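Local coordinates for DUF3836 domain-containing protein (Parabacteroides distasonis ATCC 8503, PDB 4R03) that is of unknown function but folds as an antiparallel single-layer beta-sheet protein built from beta-hairpin repeats, at residues 44-49 with 64-69. Residues are numbered along the deposited sequence; the frame is centred on the assembly and turned at random.
Sequences VSEKKA and QITYQY
Tyr67 turns one ring edge to the neighbouring strand, where the Ser45 carbonyl carbon and Lys47 N lie near the ring plane, while Ile65 CG2 of its own strand sits 3.4 Å above one face, offset toward the rim. Val44 lies side by side with Tyr67, its CG1, anti to the backbone N (chi1 176°), 3.9 Å from Tyr67 CD1. The Lys47 chain crosses near the phenol oxygen and carries its ammonium on to Ile107 O and Ser109 OG of the C-terminal tail. Tyr69 also works through its edge: its OH donates to a lone pair of Val44 O at 2.7 Å. Between these strands of the 44-53/58-69 hairpin, Lys47 and Ile65 form an antiparallel hydrogen-bonded pair, both bonds 2.8 Å and nearly straight. Tyr67 N reaches Ser45 O at 3.1 Å in a more bent bond, from above the carbonyl plane. Ser45 and Glu46 form a classic bulge against Gln37 of adjoining strand 27-38. On the sheet face carrying Glu46, Lys48 and Gln64, Glu46 OE1 lies 3.1 Å from Gln64 NE2 at a poor angle for bonding. An alanine in place of Glu46 would probably lose the weak OE2 tie to Gln37 and leave the Gln64 amide without the carboxylate and methylene beside it. Thus the Lys47 and Ile65 face combines aromatic packing with a tethered lysine, the other a polar cluster in which a water joins the Gln64 amide to Lys48, weakly at the lysine.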
ATOM      1  N   VAL A  44       4.227  10.743   0.935  1.00 15.90           N
ATOM      2  CA  VAL A  44       3.069   9.875   0.712  1.00 16.60           C
ATOM      3  C   VAL A  44       1.941  10.221   1.683  1.00 17.26           C
ATOM      4  O   VAL A  44       2.168  10.303   2.896  1.00 17.39           O
ATOM      5  CB  VAL A  44       3.400   8.378   0.925  1.00 17.76           C
ATOM      6  CG1 VAL A  44       2.116   7.527   0.763  1.00 17.91           C
ATOM      7  CG2 VAL A  44       4.411   7.895   0.058  1.00 20.51           C
ATOM      8  N   SER A  45       0.768  10.422   1.166  1.00 15.44           N
ATOM      9  CA  SER A  45      -0.422  10.773   1.953  1.00 16.60           C
ATOM     10  C   SER A  45      -1.401   9.610   2.063  1.00 16.89           C
ATOM     11  O   SER A  45      -2.148   9.515   3.029  1.00 16.18           O
ATOM     12  CB  SER A  45      -1.109  11.954   1.321  1.00 16.57           C
ATOM     13  OG  SER A  45      -1.478  11.723  -0.022  1.00 18.68           O
ATOM     14  N   GLU A  46      -1.366   8.700   1.080  1.00 15.90           N
ATOM     15  CA  GLU A  46      -2.278   7.591   1.057  1.00 16.40           C
ATOM     16  C   GLU A  46      -1.647   6.408   0.322  1.00 14.92           C
ATOM     17  O   GLU A  46      -1.012   6.605  -0.708  1.00 15.59           O
ATOM     18  CB  GLU A  46      -3.578   7.989   0.385  1.00 18.31           C
ATOM     19  CG  GLU A  46      -4.676   6.914   0.480  1.00 20.88           C
ATOM     20  CD  GLU A  46      -5.754   7.088  -0.556  1.00 32.69           C
ATOM     21  OE1 GLU A  46      -6.692   7.889  -0.350  1.00 34.78           O
ATOM     22  OE2 GLU A  46      -5.641   6.419  -1.606  1.00 42.06           O
ATOM     23  N   LYS A  47      -1.810   5.218   0.889  1.00 12.68           N
ATOM     24  CA  LYS A  47      -1.379   3.949   0.290  1.00 12.25           C
ATOM     25  C   LYS A  47      -2.617   3.055   0.252  1.00 12.66           C
ATOM     26  O   LYS A  47      -3.228   2.805   1.298  1.00 13.93           O
ATOM     27  CB  LYS A  47      -0.259   3.302   1.045  1.00 12.60           C
ATOM     28  CG  LYS A  47       0.165   1.909   0.614  1.00 13.63           C
ATOM     29  CD  LYS A  47       1.237   1.374   1.517  1.00 14.61           C
ATOM     30  CE  LYS A  47       1.819   0.095   1.037  1.00 15.62           C
ATOM     31  NZ  LYS A  47       2.928  -0.316   1.915  1.00 16.99           N
ATOM     32  N   LYS A  48      -2.991   2.573  -0.915  1.00 11.59           N
ATOM     33  CA  LYS A  48      -4.045   1.584  -1.068  1.00 12.51           C
ATOM     34  C   LYS A  48      -3.461   0.274  -1.518  1.00 13.89           C
ATOM     35  O   LYS A  48      -2.582   0.263  -2.393  1.00 14.29           O
ATOM     36  CB  LYS A  48      -5.058   2.032  -2.070  1.00 16.37           C
ATOM     37  CG  LYS A  48      -5.996   3.047  -1.598  1.00 22.18           C
ATOM     38  CD  LYS A  48      -7.067   3.232  -2.721  1.00 27.11           C
ATOM     39  CE  LYS A  48      -7.937   4.372  -2.419  1.00 32.12           C
ATOM     40  NZ  LYS A  48      -9.059   4.403  -3.352  1.00 35.97           N
ATOM     41  N   ALA A  49      -3.880  -0.804  -0.904  1.00 11.26           N
ATOM     42  CA  ALA A  49      -3.430  -2.144  -1.229  1.00 11.50           C
ATOM     43  C   ALA A  49      -4.638  -2.897  -1.806  1.00 12.43           C
ATOM     44  O   ALA A  49      -5.762  -2.814  -1.225  1.00 12.60           O
ATOM     45  CB  ALA A  49      -2.901  -2.881  -0.045  1.00 12.60           C
ATOM     46  N   GLN A  64      -6.418   0.495   3.143  1.00 13.22           N
ATOM     47  CA  GLN A  64      -6.013   1.854   2.825  1.00 13.48           C
ATOM     48  C   GLN A  64      -5.335   2.435   4.074  1.00 14.83           C
ATOM     49  O   GLN A  64      -5.880   2.316   5.179  1.00 14.81           O
ATOM     50  CB  GLN A  64      -7.178   2.737   2.463  1.00 15.13           C
ATOM     51  CG  GLN A  64      -6.806   4.157   2.184  1.00 17.36           C
ATOM     52  CD  GLN A  64      -8.002   5.022   1.917  1.00 21.49           C
ATOM     53  OE1 GLN A  64      -8.773   5.353   2.835  1.00 23.58           O
ATOM     54  NE2 GLN A  64      -8.165   5.408   0.672  1.00 22.60           N
ATOM     55  N   ILE A  65      -4.151   3.031   3.908  1.00 13.84           N
ATOM     56  CA  ILE A  65      -3.504   3.728   5.024  1.00 13.40           C
ATOM     57  C   ILE A  65      -3.333   5.186   4.619  1.00 14.30           C
ATOM     58  O   ILE A  65      -2.977   5.499   3.469  1.00 14.57           O
ATOM     59  CB  ILE A  65      -2.144   3.100   5.301  1.00 14.44           C
ATOM     60  CG1 ILE A  65      -2.236   1.597   5.547  1.00 15.80           C
ATOM     61  CG2 ILE A  65      -1.394   3.861   6.454  1.00 15.06           C
ATOM     62  CD1 ILE A  65      -0.962   0.907   5.785  1.00 15.87           C
ATOM     63  N   THR A  66      -3.617   6.108   5.557  1.00 14.05           N
ATOM     64  CA  THR A  66      -3.306   7.517   5.368  1.00 15.24           C
ATOM     65  C   THR A  66      -2.242   7.962   6.384  1.00 13.98           C
ATOM     66  O   THR A  66      -2.087   7.353   7.434  1.00 15.38           O
ATOM     67  CB  THR A  66      -4.529   8.439   5.446  1.00 16.91           C
ATOM     68  OG1 THR A  66      -5.160   8.248   6.708  1.00 18.78           O
ATOM     69  CG2 THR A  66      -5.515   8.150   4.341  1.00 17.44           C
ATOM     70  N   TYR A  67      -1.457   8.925   5.962  1.00 14.79           N
ATOM     71  CA  TYR A  67      -0.196   9.329   6.687  1.00 15.72           C
ATOM     72  C   TYR A  67      -0.238  10.815   6.978  1.00 16.51           C
ATOM     73  O   TYR A  67      -0.521  11.615   6.122  1.00 18.76           O
ATOM     74  CB  TYR A  67       1.061   9.032   5.880  1.00 16.42           C
ATOM     75  CG  TYR A  67       1.156   7.601   5.454  1.00 14.67           C
ATOM     76  CD1 TYR A  67       0.521   7.167   4.272  1.00 16.10           C
ATOM     77  CD2 TYR A  67       1.885   6.679   6.175  1.00 15.12           C
ATOM     78  CE1 TYR A  67       0.589   5.813   3.906  1.00 14.83           C
ATOM     79  CE2 TYR A  67       1.947   5.314   5.818  1.00 15.51           C
ATOM     80  CZ  TYR A  67       1.287   4.901   4.673  1.00 14.98           C
ATOM     81  OH  TYR A  67       1.399   3.602   4.312  1.00 15.81           O
ATOM     82  N   GLN A  68       0.052  11.144   8.251  1.00 18.77           N
ATOM     83  CA  GLN A  68       0.207  12.536   8.711  1.00 20.67           C
ATOM     84  C   GLN A  68       1.592  12.755   9.353  1.00 18.93           C
ATOM     85  O   GLN A  68       2.126  11.891  10.027  1.00 21.52           O
ATOM     86  CB  GLN A  68      -0.868  12.816   9.724  1.00 24.80           C
ATOM     87  CG  GLN A  68      -2.234  12.806   9.176  1.00 31.17           C
ATOM     88  CD  GLN A  68      -3.205  13.198  10.264  1.00 40.76           C
ATOM     89  OE1 GLN A  68      -3.357  12.483  11.269  1.00 45.20           O
ATOM     90  NE2 GLN A  68      -3.827  14.360  10.102  1.00 46.58           N
ATOM     91  N   TYR A  69       2.174  13.914   9.029  1.00 21.62           N
ATOM     92  CA  TYR A  69       3.558  14.262   9.319  1.00 22.22           C
ATOM     93  C   TYR A  69       3.608  15.460  10.290  1.00 26.15           C
ATOM     94  O   TYR A  69       2.792  16.366  10.192  1.00 28.27           O
ATOM     95  CB  TYR A  69       4.298  14.641   8.033  1.00 23.51           C
ATOM     96  CG  TYR A  69       4.317  13.453   7.083  1.00 20.28           C
ATOM     97  CD1 TYR A  69       5.317  12.506   7.153  1.00 19.72           C
ATOM     98  CD2 TYR A  69       3.284  13.302   6.153  1.00 21.02           C
ATOM     99  CE1 TYR A  69       5.311  11.391   6.315  1.00 20.69           C
ATOM    100  CE2 TYR A  69       3.302  12.206   5.282  1.00 18.50           C
ATOM    101  CZ  TYR A  69       4.277  11.260   5.405  1.00 19.30           C
ATOM    102  OH  TYR A  69       4.316  10.116   4.560  1.00 18.49           O
TER
HETATM  103  O   HOH W   1      -3.362  11.823   4.275  1.00 41.98           O
HETATM  104  O   HOH W   2     -10.281   6.000  -1.088  1.00 44.68           O